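Local coordinates for Phi class glutathione transferase GSTF1 (Populus tremula x Populus tremuloides, PDB 4RI6), which probably conjugates glutathione to electrophilic compounds, releasing a halide ion from halogenated substrates, as a Phi class detoxification enzyme of poplar, at residues V16-A21 with F162-L167; L20-E25 with K86-T91; K142-Y147 with K190-W195; T154-G159 with W196-N201; Y175-T180 with Y184-R189. All coordinates share one frame; numbering follows the deposited sequence.

Contact 1 (V16-A21 with F162-L167)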
# COMPACT_ATOMS: atom_id res chain seq x y z
N VAL A 16 -9.79 10.25 -3.69
CA VAL A 16 -9.78 11.71 -3.65
C VAL A 16 -10.04 12.23 -2.22
O VAL A 16 -9.39 13.15 -1.74
CB VAL A 16 -10.84 12.32 -4.62
CG1 VAL A 16 -10.91 13.85 -4.47
CG2 VAL A 16 -10.52 11.93 -6.08
N SER A 17 -11.02 11.63 -1.55
CA SER A 17 -11.37 12.04 -0.19
C SER A 17 -10.20 11.91 0.78
O SER A 17 -10.02 12.75 1.67
CB SER A 17 -12.56 11.21 0.33
OG SER A 17 -13.77 11.62 -0.31
N ARG A 18 -9.42 10.86 0.62
CA ARG A 18 -8.22 10.67 1.41
C ARG A 18 -7.28 11.85 1.24
O ARG A 18 -6.75 12.39 2.21
CB ARG A 18 -7.53 9.36 1.01
CG ARG A 18 -6.24 9.09 1.76
CD ARG A 18 -5.58 7.76 1.35
NE ARG A 18 -6.45 6.68 1.77
CZ ARG A 18 -7.26 5.99 0.99
NH1 ARG A 18 -7.31 6.19 -0.32
NH2 ARG A 18 -8.04 5.08 1.55
N VAL A 19 -7.08 12.28 0.01
CA VAL A 19 -6.19 13.41 -0.23
C VAL A 19 -6.77 14.72 0.32
O VAL A 19 -6.05 15.51 0.93
CB VAL A 19 -5.87 13.54 -1.74
CG1 VAL A 19 -5.12 14.82 -2.04
CG2 VAL A 19 -5.06 12.35 -2.20
N LEU A 20 -8.07 14.94 0.11
CA LEU A 20 -8.70 16.16 0.57
C LEU A 20 -8.61 16.30 2.07
O LEU A 20 -8.33 17.38 2.59
CB LEU A 20 -10.17 16.22 0.13
CG LEU A 20 -10.42 16.33 -1.37
CD1 LEU A 20 -11.91 16.36 -1.66
CD2 LEU A 20 -9.78 17.59 -1.93
N ALA A 21 -8.87 15.21 2.78
CA ALA A 21 -8.82 15.25 4.23
C ALA A 21 -7.41 15.60 4.69
O ALA A 21 -7.24 16.35 5.65
CB ALA A 21 -9.27 13.92 4.81
N PHE A 162 -4.37 11.08 16.78
CA PHE A 162 -4.87 10.88 15.41
C PHE A 162 -3.71 10.92 14.44
O PHE A 162 -2.84 11.78 14.54
CB PHE A 162 -5.91 11.95 15.05
CG PHE A 162 -6.49 11.83 13.66
CD1 PHE A 162 -7.47 10.90 13.38
CD2 PHE A 162 -6.09 12.69 12.65
CE1 PHE A 162 -8.02 10.80 12.11
CE2 PHE A 162 -6.63 12.60 11.38
CZ PHE A 162 -7.60 11.65 11.11
N SER A 163 -3.68 9.99 13.49
CA SER A 163 -2.62 9.98 12.50
C SER A 163 -3.16 9.70 11.13
O SER A 163 -4.34 9.38 10.96
CB SER A 163 -1.56 8.93 12.84
OG SER A 163 -1.98 7.63 12.46
N PHE A 164 -2.28 9.78 10.14
CA PHE A 164 -2.66 9.41 8.80
C PHE A 164 -3.19 7.97 8.73
O PHE A 164 -4.01 7.65 7.87
CB PHE A 164 -1.48 9.59 7.82
CG PHE A 164 -1.89 9.36 6.41
CD1 PHE A 164 -2.68 10.29 5.76
CD2 PHE A 164 -1.57 8.19 5.74
CE1 PHE A 164 -3.12 10.08 4.50
CE2 PHE A 164 -2.00 7.99 4.46
CZ PHE A 164 -2.77 8.94 3.84
N ALA A 165 -2.72 7.10 9.62
CA ALA A 165 -3.24 5.74 9.63
C ALA A 165 -4.74 5.74 9.85
O ALA A 165 -5.47 5.04 9.15
CB ALA A 165 -2.55 4.91 10.67
N ASP A 166 -5.21 6.52 10.81
CA ASP A 166 -6.65 6.61 11.05
C ASP A 166 -7.35 7.28 9.88
O ASP A 166 -8.38 6.80 9.39
CB ASP A 166 -6.93 7.37 12.34
CG ASP A 166 -6.12 6.84 13.49
OD1 ASP A 166 -6.44 5.74 14.00
OD2 ASP A 166 -5.17 7.53 13.89
N LEU A 167 -6.77 8.38 9.41
CA LEU A 167 -7.33 9.16 8.32
C LEU A 167 -7.58 8.27 7.11
O LEU A 167 -8.65 8.34 6.50
CB LEU A 167 -6.41 10.33 7.96
CG LEU A 167 -6.91 11.35 6.94
CD1 LEU A 167 -6.14 12.65 7.10
CD2 LEU A 167 -6.79 10.82 5.50
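Leu167 meets the helix of Ala21 and Arg18 with both methyls: CD2 lies 3.6 Å from Arg18 O and 4.0 Å from Ala21 CB, while CD1 lies 4.0 Å from the carbonyl carbon, Ala21 C. A side chain as small as the single methyl of Ala21 suits a helix face approached this closely. Beside it, the aliphatic part of Arg18 passes the far end of Phe164, whose CZ is 3.9 Å from Arg18 CD; the two side chains run at about a right angle, and guanidinium and ring planes stand 71° apart. With CG anti to the backbone N (chi1 178°) and a bend at chi3, Arg18 gives its methylenes to the ring and sends its charged end elsewhere, NE to Ser168 and NH1 to Ser69, a glutathione-binding residue. The first turn of helix 164-179 is set by a capping box: Ser163 OG accepts from Ala165 N at 3.0 Å, and Asp166 OD2 accepts from Ser163 N at 2.9 Å through its anti lone pair. The contact joins the thioredoxin-like N-terminal domain to the all-helical C-terminal domain of a glutathione transferase. Its chemistry implies an apolar junction across which one buried arginine also links the second domain to the glutathione site.

Contact 2 (L20-E25 with K86-T91). Unlike the reference sequence in segment 86-91: Lys86 (reference Arg).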
# COMPACT_ATOMS: atom_id res chain seq x y z
N LEU A 20 -8.07 14.94 0.11
CA LEU A 20 -8.70 16.16 0.57
C LEU A 20 -8.61 16.30 2.07
O LEU A 20 -8.33 17.38 2.59
CB LEU A 20 -10.17 16.22 0.13
CG LEU A 20 -10.42 16.33 -1.37
CD1 LEU A 20 -11.91 16.36 -1.66
CD2 LEU A 20 -9.78 17.59 -1.93
N ALA A 21 -8.87 15.21 2.78
CA ALA A 21 -8.82 15.25 4.23
C ALA A 21 -7.41 15.60 4.69
O ALA A 21 -7.24 16.35 5.65
CB ALA A 21 -9.27 13.92 4.81
N THR A 22 -6.41 15.06 4.00
CA THR A 22 -5.02 15.34 4.33
C THR A 22 -4.67 16.80 4.09
O THR A 22 -4.06 17.44 4.95
CB THR A 22 -4.08 14.43 3.52
OG1 THR A 22 -4.40 13.07 3.85
CG2 THR A 22 -2.61 14.71 3.84
N LEU A 23 -5.06 17.34 2.94
CA LEU A 23 -4.81 18.74 2.64
C LEU A 23 -5.40 19.62 3.72
O LEU A 23 -4.78 20.59 4.16
CB LEU A 23 -5.39 19.10 1.27
CG LEU A 23 -4.63 18.48 0.09
CD1 LEU A 23 -5.45 18.54 -1.16
CD2 LEU A 23 -3.32 19.22 -0.10
N ILE A 24 -6.61 19.29 4.16
CA ILE A 24 -7.31 20.13 5.13
C ILE A 24 -6.64 20.03 6.51
O ILE A 24 -6.42 21.05 7.17
CB ILE A 24 -8.79 19.74 5.22
CG1 ILE A 24 -9.49 20.11 3.91
CG2 ILE A 24 -9.45 20.47 6.38
CD1 ILE A 24 -10.85 19.45 3.72
N GLU A 25 -6.28 18.82 6.93
CA GLU A 25 -5.50 18.64 8.15
C GLU A 25 -4.20 19.42 8.09
O GLU A 25 -3.77 19.98 9.10
CB GLU A 25 -5.19 17.15 8.37
CG GLU A 25 -6.39 16.32 8.82
CD GLU A 25 -6.72 16.45 10.31
OE1 GLU A 25 -5.83 16.81 11.12
OE2 GLU A 25 -7.88 16.16 10.68
N LYS A 86 0.92 19.11 12.62
CA LYS A 86 2.31 18.71 12.46
C LYS A 86 2.54 17.22 12.71
O LYS A 86 3.48 16.64 12.17
CB LYS A 86 3.21 19.51 13.40
CG LYS A 86 3.13 21.01 13.18
CD LYS A 86 4.27 21.73 13.83
CE LYS A 86 4.08 23.23 13.76
NZ LYS A 86 5.28 23.96 14.25
N SER A 87 1.69 16.60 13.52
CA SER A 87 1.93 15.22 13.93
C SER A 87 1.23 14.20 13.05
O SER A 87 1.29 13.01 13.35
CB SER A 87 1.46 15.01 15.37
OG SER A 87 0.05 14.87 15.41
N LEU A 88 0.59 14.64 11.97
CA LEU A 88 -0.30 13.74 11.22
C LEU A 88 0.40 12.47 10.76
O LEU A 88 -0.18 11.38 10.81
CB LEU A 88 -0.91 14.48 10.01
CG LEU A 88 -1.95 13.69 9.19
CD1 LEU A 88 -3.19 13.32 10.03
CD2 LEU A 88 -2.38 14.49 7.97
N TYR A 89 1.65 12.59 10.33
CA TYR A 89 2.44 11.43 9.91
C TYR A 89 3.72 11.38 10.75
O TYR A 89 4.81 11.04 10.28
CB TYR A 89 2.75 11.49 8.41
CG TYR A 89 2.61 10.16 7.67
CD1 TYR A 89 3.26 9.01 8.11
CD2 TYR A 89 1.85 10.07 6.51
CE1 TYR A 89 3.15 7.81 7.42
CE2 TYR A 89 1.72 8.87 5.82
CZ TYR A 89 2.37 7.75 6.26
OH TYR A 89 2.23 6.59 5.54
N GLY A 90 3.56 11.71 12.03
CA GLY A 90 4.66 11.72 12.98
C GLY A 90 5.55 12.95 12.86
O GLY A 90 5.32 13.82 12.02
N THR A 91 6.59 12.99 13.69
CA THR A 91 7.52 14.12 13.70
C THR A 91 8.97 13.68 13.66
O THR A 91 9.87 14.51 13.74
CB THR A 91 7.33 14.96 14.96
OG1 THR A 91 7.62 14.16 16.11
CG2 THR A 91 5.90 15.47 15.03
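The last turns of helix 14-25 face an irregular loop, whose backbone comes nearest where the CA atoms of Glu25 and Leu88 stand 7.8 Å apart. In the glutathione transferase fold this loop, between helices 69-79 and 93-122, is the linker from the thioredoxin-like domain to the helical one, and within 86-91 it is Leu88 that makes the contact with helix 14-25. One branch does the touching: CD2 of Leu88 sits 3.9 Å from Glu25 CB and 4.1 Å from Thr22 CG2, reaching two residues that lie about one turn apart on the helix. Leu88 CG is anti to its backbone N (chi1 -176°), which carries the forked end out from the loop to the helix. A leucine suits the place because what meets it is apolar: the CB of Glu25 and the methyl of Thr22, with Phe162 and Cys77 packing on it from outside.

Both helix residues divide their chemistry in the same way. Thr22 offers its methyl to Leu88 and returns OG1 to Arg18 O in its own helix, so that the buried hydroxyl has a partner. Glu25 presents CB, and a chain bent at chi2 (-79°) takes its carboxylate to one side, where OE2 meets Ser204 and Arg202 and OE1 accepts from Asn85. The turn that presents Leu88 is closed by Gly90 N, which donates to Ser87 O at 2.9 Å.

Contact 3 (K142-Y147 with K190-W195)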
# COMPACT_ATOMS: atom_id res chain seq x y z
N LYS A 142 -12.91 -9.99 10.32
CA LYS A 142 -11.67 -10.50 10.90
C LYS A 142 -10.65 -9.39 11.14
O LYS A 142 -9.99 -9.36 12.18
CB LYS A 142 -11.07 -11.60 10.01
CG LYS A 142 -11.88 -12.91 10.03
CD LYS A 142 -11.53 -13.82 11.20
CE LYS A 142 -12.75 -14.61 11.68
NZ LYS A 142 -12.57 -15.29 13.00
N VAL A 143 -10.50 -8.48 10.18
CA VAL A 143 -9.63 -7.33 10.38
C VAL A 143 -10.09 -6.50 11.58
O VAL A 143 -9.29 -6.09 12.42
CB VAL A 143 -9.60 -6.45 9.12
CG1 VAL A 143 -8.80 -5.22 9.33
CG2 VAL A 143 -9.03 -7.23 7.94
N LEU A 144 -11.38 -6.22 11.64
CA LEU A 144 -11.90 -5.35 12.70
C LEU A 144 -11.87 -6.02 14.08
O LEU A 144 -11.80 -5.31 15.09
CB LEU A 144 -13.31 -4.88 12.35
CG LEU A 144 -13.35 -3.95 11.13
CD1 LEU A 144 -14.80 -3.60 10.79
CD2 LEU A 144 -12.54 -2.65 11.35
N ASP A 145 -11.84 -7.35 14.13
CA ASP A 145 -11.63 -8.04 15.42
C ASP A 145 -10.22 -7.75 15.95
O ASP A 145 -10.01 -7.65 17.16
CB ASP A 145 -11.84 -9.55 15.31
CG ASP A 145 -13.30 -9.96 15.15
OD1 ASP A 145 -14.21 -9.21 15.58
OD2 ASP A 145 -13.53 -11.09 14.62
N ILE A 146 -9.26 -7.65 15.04
CA ILE A 146 -7.90 -7.30 15.41
C ILE A 146 -7.81 -5.84 15.83
O ILE A 146 -7.18 -5.51 16.84
CB ILE A 146 -6.92 -7.60 14.27
CG1 ILE A 146 -6.93 -9.10 14.01
CG2 ILE A 146 -5.53 -7.09 14.62
CD1 ILE A 146 -6.27 -9.50 12.76
N TYR A 147 -8.50 -4.97 15.10
CA TYR A 147 -8.56 -3.56 15.48
C TYR A 147 -9.23 -3.40 16.84
O TYR A 147 -8.83 -2.55 17.61
CB TYR A 147 -9.32 -2.73 14.46
CG TYR A 147 -8.63 -2.45 13.14
CD1 TYR A 147 -7.50 -3.16 12.73
CD2 TYR A 147 -9.11 -1.45 12.30
CE1 TYR A 147 -6.91 -2.88 11.50
CE2 TYR A 147 -8.52 -1.17 11.11
CZ TYR A 147 -7.42 -1.89 10.71
OH TYR A 147 -6.85 -1.58 9.51
N LYS A 190 -17.14 -2.40 20.29
CA LYS A 190 -17.17 -1.20 21.12
C LYS A 190 -15.94 -0.30 20.95
O LYS A 190 -16.09 0.91 20.83
CB LYS A 190 -17.38 -1.56 22.61
CG LYS A 190 -16.19 -2.11 23.37
CD LYS A 190 -16.49 -2.14 24.87
CE LYS A 190 -15.29 -2.64 25.66
NZ LYS A 190 -15.09 -4.10 25.47
N ASN A 191 -14.74 -0.85 20.93
CA ASN A 191 -13.56 0.01 20.76
C ASN A 191 -13.48 0.58 19.35
O ASN A 191 -13.11 1.73 19.17
CB ASN A 191 -12.27 -0.74 21.10
CG ASN A 191 -12.23 -1.24 22.52
OD1 ASN A 191 -12.82 -0.64 23.43
ND2 ASN A 191 -11.53 -2.34 22.72
N VAL A 192 -13.79 -0.24 18.34
CA VAL A 192 -13.82 0.22 16.95
C VAL A 192 -14.86 1.32 16.81
O VAL A 192 -14.64 2.31 16.13
CB VAL A 192 -14.11 -0.96 15.99
CG1 VAL A 192 -14.42 -0.47 14.57
CG2 VAL A 192 -12.92 -1.86 15.97
N ASN A 193 -16.00 1.15 17.46
CA ASN A 193 -17.04 2.15 17.37
C ASN A 193 -16.61 3.48 18.01
O ASN A 193 -16.89 4.54 17.48
CB ASN A 193 -18.33 1.64 18.02
CG ASN A 193 -19.44 2.65 17.93
OD1 ASN A 193 -20.01 2.88 16.86
ND2 ASN A 193 -19.76 3.25 19.05
N ARG A 194 -15.90 3.41 19.12
CA ARG A 194 -15.38 4.61 19.78
C ARG A 194 -14.43 5.35 18.85
O ARG A 194 -14.54 6.57 18.62
CB ARG A 194 -14.64 4.23 21.06
CG ARG A 194 -14.05 5.41 21.80
CD ARG A 194 -12.89 5.00 22.64
NE ARG A 194 -11.71 4.69 21.81
CZ ARG A 194 -10.97 3.61 21.92
NH1 ARG A 194 -11.29 2.64 22.78
NH2 ARG A 194 -9.91 3.47 21.14
N TRP A 195 -13.47 4.59 18.33
CA TRP A 195 -12.50 5.10 17.38
C TRP A 195 -13.19 5.72 16.17
O TRP A 195 -12.88 6.84 15.79
CB TRP A 195 -11.59 3.96 16.97
CG TRP A 195 -10.71 4.15 15.78
CD1 TRP A 195 -9.56 4.87 15.71
CD2 TRP A 195 -10.87 3.51 14.51
NE1 TRP A 195 -9.00 4.74 14.46
CE2 TRP A 195 -9.78 3.91 13.70
CE3 TRP A 195 -11.82 2.65 13.97
CZ2 TRP A 195 -9.61 3.47 12.38
CZ3 TRP A 195 -11.66 2.22 12.65
CH2 TRP A 195 -10.55 2.62 11.88
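Val192 points its two methyls at helix 130-150. CG2 lies over the turn between Leu144 and Tyr147, 3.7 Å from Leu144 O and 4.0 Å from Tyr147 CB; CG1, anti to the backbone N (chi1 169°), is turned to the side chain of Leu144, 4.3 Å from its CD2. A beta-branched valine suits the spot, since it is short enough to sit against a helix backbone and has a methyl on each side of its branch. One turn further along its helix, Trp195 extends the contact. The far corner of its six-membered ring, CH2, approaches Tyr147 CD2 at 4.3 Å, and the rings meet obliquely.

The two helices belong to the all-helical C-terminal domain of the glutathione transferase fold, and their short segments run nearly perpendicular, 83° between directions and 9.3 Å between axes. At so steep a crossing the touching patch is small, and these four buried residues account for nearly all of it.

Tyr147 is placed from within its own helix too: Val143 CG1 lies 3.7 Å above one face of the ring, offset toward the rim. Both aromatic residues send their polar atoms past the contact, the hydroxyl of Tyr147 to His169 NE2 and NE1 of Trp195 to Asp166 OD1, so each suits a buried place needing a broad apolar surface and a polar atom with a partner beyond it. Phe53 of the second subunit also packs on Tyr147.

Contact 4 (T154-G159 with W196-N201)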
# COMPACT_ATOMS: atom_id res chain seq x y z
N THR A 154 -4.76 1.28 22.71
CA THR A 154 -4.47 2.66 22.33
C THR A 154 -5.74 3.34 21.85
O THR A 154 -6.69 2.68 21.43
CB THR A 154 -3.41 2.75 21.22
OG1 THR A 154 -3.82 1.96 20.11
CG2 THR A 154 -2.08 2.24 21.74
N ARG A 155 -5.75 4.66 21.91
CA ARG A 155 -6.92 5.43 21.55
C ARG A 155 -7.16 5.43 20.04
O ARG A 155 -8.30 5.37 19.57
CB ARG A 155 -6.76 6.87 22.07
CG ARG A 155 -7.94 7.76 21.84
CD ARG A 155 -7.68 9.09 22.50
NE ARG A 155 -8.60 10.11 22.02
CZ ARG A 155 -8.32 11.40 21.92
NH1 ARG A 155 -7.15 11.88 22.29
NH2 ARG A 155 -9.24 12.23 21.45
N PHE A 156 -6.06 5.54 19.30
CA PHE A 156 -6.07 5.51 17.85
C PHE A 156 -5.24 4.32 17.40
O PHE A 156 -4.66 3.62 18.23
CB PHE A 156 -5.53 6.82 17.29
CG PHE A 156 -6.35 8.02 17.69
CD1 PHE A 156 -7.50 8.37 16.98
CD2 PHE A 156 -5.97 8.82 18.76
CE1 PHE A 156 -8.28 9.45 17.36
CE2 PHE A 156 -6.75 9.93 19.13
CZ PHE A 156 -7.90 10.24 18.41
N LEU A 157 -5.19 4.05 16.10
CA LEU A 157 -4.55 2.80 15.68
C LEU A 157 -3.09 2.74 16.08
O LEU A 157 -2.62 1.70 16.52
CB LEU A 157 -4.65 2.62 14.17
CG LEU A 157 -6.01 2.20 13.66
CD1 LEU A 157 -6.02 2.20 12.15
CD2 LEU A 157 -6.43 0.82 14.16
N ALA A 158 -2.38 3.85 15.93
CA ALA A 158 -0.94 3.84 16.12
C ALA A 158 -0.49 4.38 17.49
O ALA A 158 0.70 4.41 17.79
CB ALA A 158 -0.28 4.63 14.99
N GLY A 159 -1.44 4.76 18.33
CA GLY A 159 -1.08 5.39 19.58
C GLY A 159 -2.07 6.41 20.08
O GLY A 159 -3.27 6.25 19.87
N TRP A 196 -14.13 4.98 15.58
CA TRP A 196 -14.86 5.46 14.42
C TRP A 196 -15.55 6.80 14.72
O TRP A 196 -15.54 7.75 13.91
CB TRP A 196 -15.90 4.45 13.93
CG TRP A 196 -16.57 5.03 12.73
CD1 TRP A 196 -17.83 5.50 12.65
CD2 TRP A 196 -15.95 5.32 11.47
NE1 TRP A 196 -18.06 6.04 11.42
CE2 TRP A 196 -16.92 5.95 10.68
CE3 TRP A 196 -14.68 5.10 10.94
CZ2 TRP A 196 -16.66 6.37 9.38
CZ3 TRP A 196 -14.43 5.51 9.66
CH2 TRP A 196 -15.41 6.13 8.89
N THR A 197 -16.16 6.88 15.90
CA THR A 197 -16.84 8.09 16.32
C THR A 197 -15.85 9.23 16.41
O THR A 197 -16.11 10.32 15.92
CB THR A 197 -17.55 7.87 17.66
OG1 THR A 197 -18.52 6.83 17.52
CG2 THR A 197 -18.27 9.11 18.09
N GLU A 198 -14.69 8.99 17.01
CA GLU A 198 -13.72 10.08 17.15
C GLU A 198 -13.19 10.55 15.82
O GLU A 198 -13.09 11.74 15.58
CB GLU A 198 -12.54 9.67 18.03
CG GLU A 198 -12.90 9.38 19.48
CD GLU A 198 -11.81 9.83 20.42
OE1 GLU A 198 -11.20 8.98 21.12
OE2 GLU A 198 -11.57 11.06 20.48
N ILE A 199 -12.84 9.63 14.93
CA ILE A 199 -12.16 10.06 13.72
C ILE A 199 -13.15 10.63 12.70
O ILE A 199 -12.81 11.58 11.98
CB ILE A 199 -11.29 8.93 13.10
CG1 ILE A 199 -12.11 7.74 12.59
CG2 ILE A 199 -10.24 8.51 14.10
CD1 ILE A 199 -11.25 6.72 11.77
N SER A 200 -14.39 10.12 12.66
CA SER A 200 -15.34 10.56 11.64
C SER A 200 -15.96 11.91 11.98
O SER A 200 -16.57 12.54 11.12
CB SER A 200 -16.45 9.53 11.43
OG SER A 200 -17.27 9.38 12.58
N ASN A 201 -15.80 12.34 13.22
CA ASN A 201 -16.29 13.66 13.62
C ASN A 201 -15.22 14.76 13.66
O ASN A 201 -15.51 15.89 14.09
CB ASN A 201 -17.00 13.55 14.99
CG ASN A 201 -18.38 12.99 14.85
OD1 ASN A 201 -19.31 13.68 14.42
ND2 ASN A 201 -18.53 11.71 15.14
O HOH W 1 -10.84 6.57 19.93
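OE1 of Glu198 is held by two donors: Arg155 NE at 3.0 Å and a water at 2.7 Å, which also donates to Arg155 O. The other carboxylate oxygen, OE2, takes Arg155 NH2 at 2.8 Å, completing a side-on, two-nitrogen salt bridge. Both oxygens are met on their syn sides, both bonds are nearly straight (172° and 169°), and the guanidinium and carboxylate planes are nearly coplanar, 22° apart. Long charged side chains suit this outer edge, where their stems reach across and their charges pair. Beneath them Phe156 packs inward: its edge meets Ile199 CG2, 3.9 Å from CE1, while Phe156 CE2 lies 3.3 Å above the guanidinium plane, offset toward the rim of the group. This fastens the loop between helices 130-150 and 164-179 to helix 190-200 in the helical domain of the transferase. Replacing Glu198 with an alanine would probably leave the Arg155 guanidinium without its anion and the water without one of its acceptors. Thr154 OG1, itself paired with Lys150 NZ, holds the loop that presents Phe156 by donating to Phe156 O at 2.6 Å.

Contact 5 (Y175-T180 with Y184-R189)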
# COMPACT_ATOMS: atom_id res chain seq x y z
N TYR A 175 -18.35 5.24 3.99
CA TYR A 175 -19.36 4.74 3.06
C TYR A 175 -20.05 3.50 3.63
O TYR A 175 -21.27 3.36 3.53
CB TYR A 175 -18.75 4.43 1.70
CG TYR A 175 -18.76 5.58 0.70
CD1 TYR A 175 -19.93 6.20 0.32
CD2 TYR A 175 -17.58 6.01 0.11
CE1 TYR A 175 -19.92 7.23 -0.61
CE2 TYR A 175 -17.56 7.04 -0.82
CZ TYR A 175 -18.74 7.64 -1.18
OH TYR A 175 -18.77 8.66 -2.10
N LEU A 176 -19.29 2.60 4.24
CA LEU A 176 -19.91 1.41 4.80
C LEU A 176 -20.84 1.77 5.95
O LEU A 176 -21.97 1.28 6.01
CB LEU A 176 -18.84 0.40 5.27
CG LEU A 176 -18.07 -0.22 4.11
CD1 LEU A 176 -16.94 -1.09 4.61
CD2 LEU A 176 -19.01 -1.03 3.17
N VAL A 177 -20.40 2.64 6.85
CA VAL A 177 -21.21 2.98 8.02
C VAL A 177 -22.48 3.75 7.65
O VAL A 177 -23.55 3.49 8.20
CB VAL A 177 -20.39 3.79 9.06
CG1 VAL A 177 -21.26 4.32 10.18
CG2 VAL A 177 -19.31 2.91 9.67
N ASN A 178 -22.37 4.69 6.72
CA ASN A 178 -23.45 5.65 6.52
C ASN A 178 -24.26 5.44 5.26
O ASN A 178 -25.32 6.03 5.11
CB ASN A 178 -22.88 7.06 6.50
CG ASN A 178 -22.25 7.44 7.80
OD1 ASN A 178 -21.07 7.79 7.85
ND2 ASN A 178 -23.01 7.33 8.87
N SER A 179 -23.77 4.58 4.36
CA SER A 179 -24.44 4.39 3.08
C SER A 179 -24.74 2.93 2.73
O SER A 179 -25.27 2.65 1.66
CB SER A 179 -23.61 5.03 1.96
OG SER A 179 -23.50 6.43 2.17
N THR A 180 -24.44 2.00 3.64
CA THR A 180 -24.79 0.59 3.43
C THR A 180 -25.39 0.04 4.69
O THR A 180 -25.45 0.73 5.70
CB THR A 180 -23.57 -0.26 3.05
OG1 THR A 180 -22.80 -0.57 4.22
CG2 THR A 180 -22.72 0.46 2.01
N TYR A 184 -22.87 -2.19 10.98
CA TYR A 184 -22.72 -3.03 12.18
C TYR A 184 -21.28 -3.55 12.35
O TYR A 184 -20.85 -3.85 13.46
CB TYR A 184 -23.69 -4.22 12.14
CG TYR A 184 -23.40 -5.27 11.08
CD1 TYR A 184 -22.53 -6.33 11.32
CD2 TYR A 184 -24.00 -5.21 9.83
CE1 TYR A 184 -22.27 -7.29 10.34
CE2 TYR A 184 -23.75 -6.16 8.86
CZ TYR A 184 -22.89 -7.20 9.11
OH TYR A 184 -22.63 -8.15 8.14
N LEU A 185 -20.54 -3.69 11.26
CA LEU A 185 -19.16 -4.17 11.35
C LEU A 185 -18.33 -3.27 12.26
O LEU A 185 -17.47 -3.74 13.01
CB LEU A 185 -18.51 -4.25 9.96
CG LEU A 185 -19.04 -5.36 9.06
CD1 LEU A 185 -18.58 -5.13 7.64
CD2 LEU A 185 -18.57 -6.73 9.59
N PHE A 186 -18.63 -1.97 12.20
CA PHE A 186 -17.95 -0.98 13.01
C PHE A 186 -18.69 -0.73 14.32
O PHE A 186 -18.08 -0.68 15.39
CB PHE A 186 -17.82 0.33 12.22
CG PHE A 186 -16.97 0.20 10.98
CD1 PHE A 186 -17.50 -0.31 9.80
CD2 PHE A 186 -15.64 0.57 10.99
CE1 PHE A 186 -16.70 -0.43 8.65
CE2 PHE A 186 -14.85 0.46 9.87
CZ PHE A 186 -15.38 -0.04 8.70
N THR A 187 -20.01 -0.60 14.25
CA THR A 187 -20.75 -0.12 15.42
C THR A 187 -20.98 -1.20 16.46
O THR A 187 -21.22 -0.87 17.61
CB THR A 187 -22.12 0.50 15.02
OG1 THR A 187 -22.95 -0.51 14.44
CG2 THR A 187 -21.92 1.64 14.04
N SER A 188 -20.88 -2.49 16.08
CA SER A 188 -21.09 -3.61 17.02
C SER A 188 -19.84 -3.97 17.83
O SER A 188 -19.90 -4.78 18.75
CB SER A 188 -21.57 -4.86 16.30
OG SER A 188 -20.52 -5.46 15.56
N ARG A 189 -18.73 -3.33 17.49
CA ARG A 189 -17.45 -3.54 18.15
C ARG A 189 -17.15 -2.29 18.97
O ARG A 189 -16.95 -1.22 18.42
CB ARG A 189 -16.36 -3.81 17.11
CG ARG A 189 -16.48 -5.18 16.47
CD ARG A 189 -15.52 -5.37 15.27
NE ARG A 189 -15.58 -6.77 14.86
CZ ARG A 189 -16.54 -7.30 14.11
NH1 ARG A 189 -17.48 -6.54 13.56
NH2 ARG A 189 -16.56 -8.60 13.92
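Chi1 of -63° sets CG of Phe186 anti to its carbonyl carbon, and chi1 of 172° in Val177 puts CG2 anti to its own carbonyl carbon, facing the ring. Helix 164-179 and the short helix 184-187 are consecutive helices joined by a short connection in the all-helical C-terminal domain of the glutathione transferase fold. Val177 makes the closest approach, its CG2 3.7 Å from Phe186 CD1 and 3.9 Å from Phe186 CB, so that one methyl rests obliquely against the root of the ring. Further out, Phe186 CE1 is 4.1 Å from Leu176 CB, the two side chains crossing at about a right angle. A phenylalanine suits the place because its length lets it span both neighbours, while Val192 of the next helix packs on it too. With an alanine at Phe186, Val177 and Leu176 would probably lose their shared partner, and a gap would be likely to open between the two helices.

The polar groups round this apolar patch turn back on their own segments. Thr180 OG1, which also pairs with Lys182 N, donates to Leu176 O at 2.7 Å and ties the chain leaving helix 164-179 back to its last turn. Arg189 NH1 bonds Leu185 O, and its NE forms a salt bridge with Asp145. Tyr184 O takes two donors from Ser188, N at 3.0 Å and OG at 2.7 Å, which reach it from opposite faces of the carbonyl plane.

In the fold
Contacts 1 and 2 share helix 14-25 and bind it to the second domain and to the linker; contact 1, its centre about 5 Å from that of the chain, is the deepest. Phe164 N, bonded to Leu88 O, joins them. Contacts 3, 4 and 5 lie farther out within the helical domain, 3 and 4 both on helix 190-200. Contacts 1, 2, 3 and 5 are buried and apolar, their polar ends satisfied elsewhere, whereas contact 4, partly exposed, adds a salt bridge and a water to its aromatic packing. Asp166 ties three together: OD1 accepts from Trp195 NE1 of contact 3 and Leu157 N of contact 4. Asp145 and Arg189 bridge contacts 3 and 5.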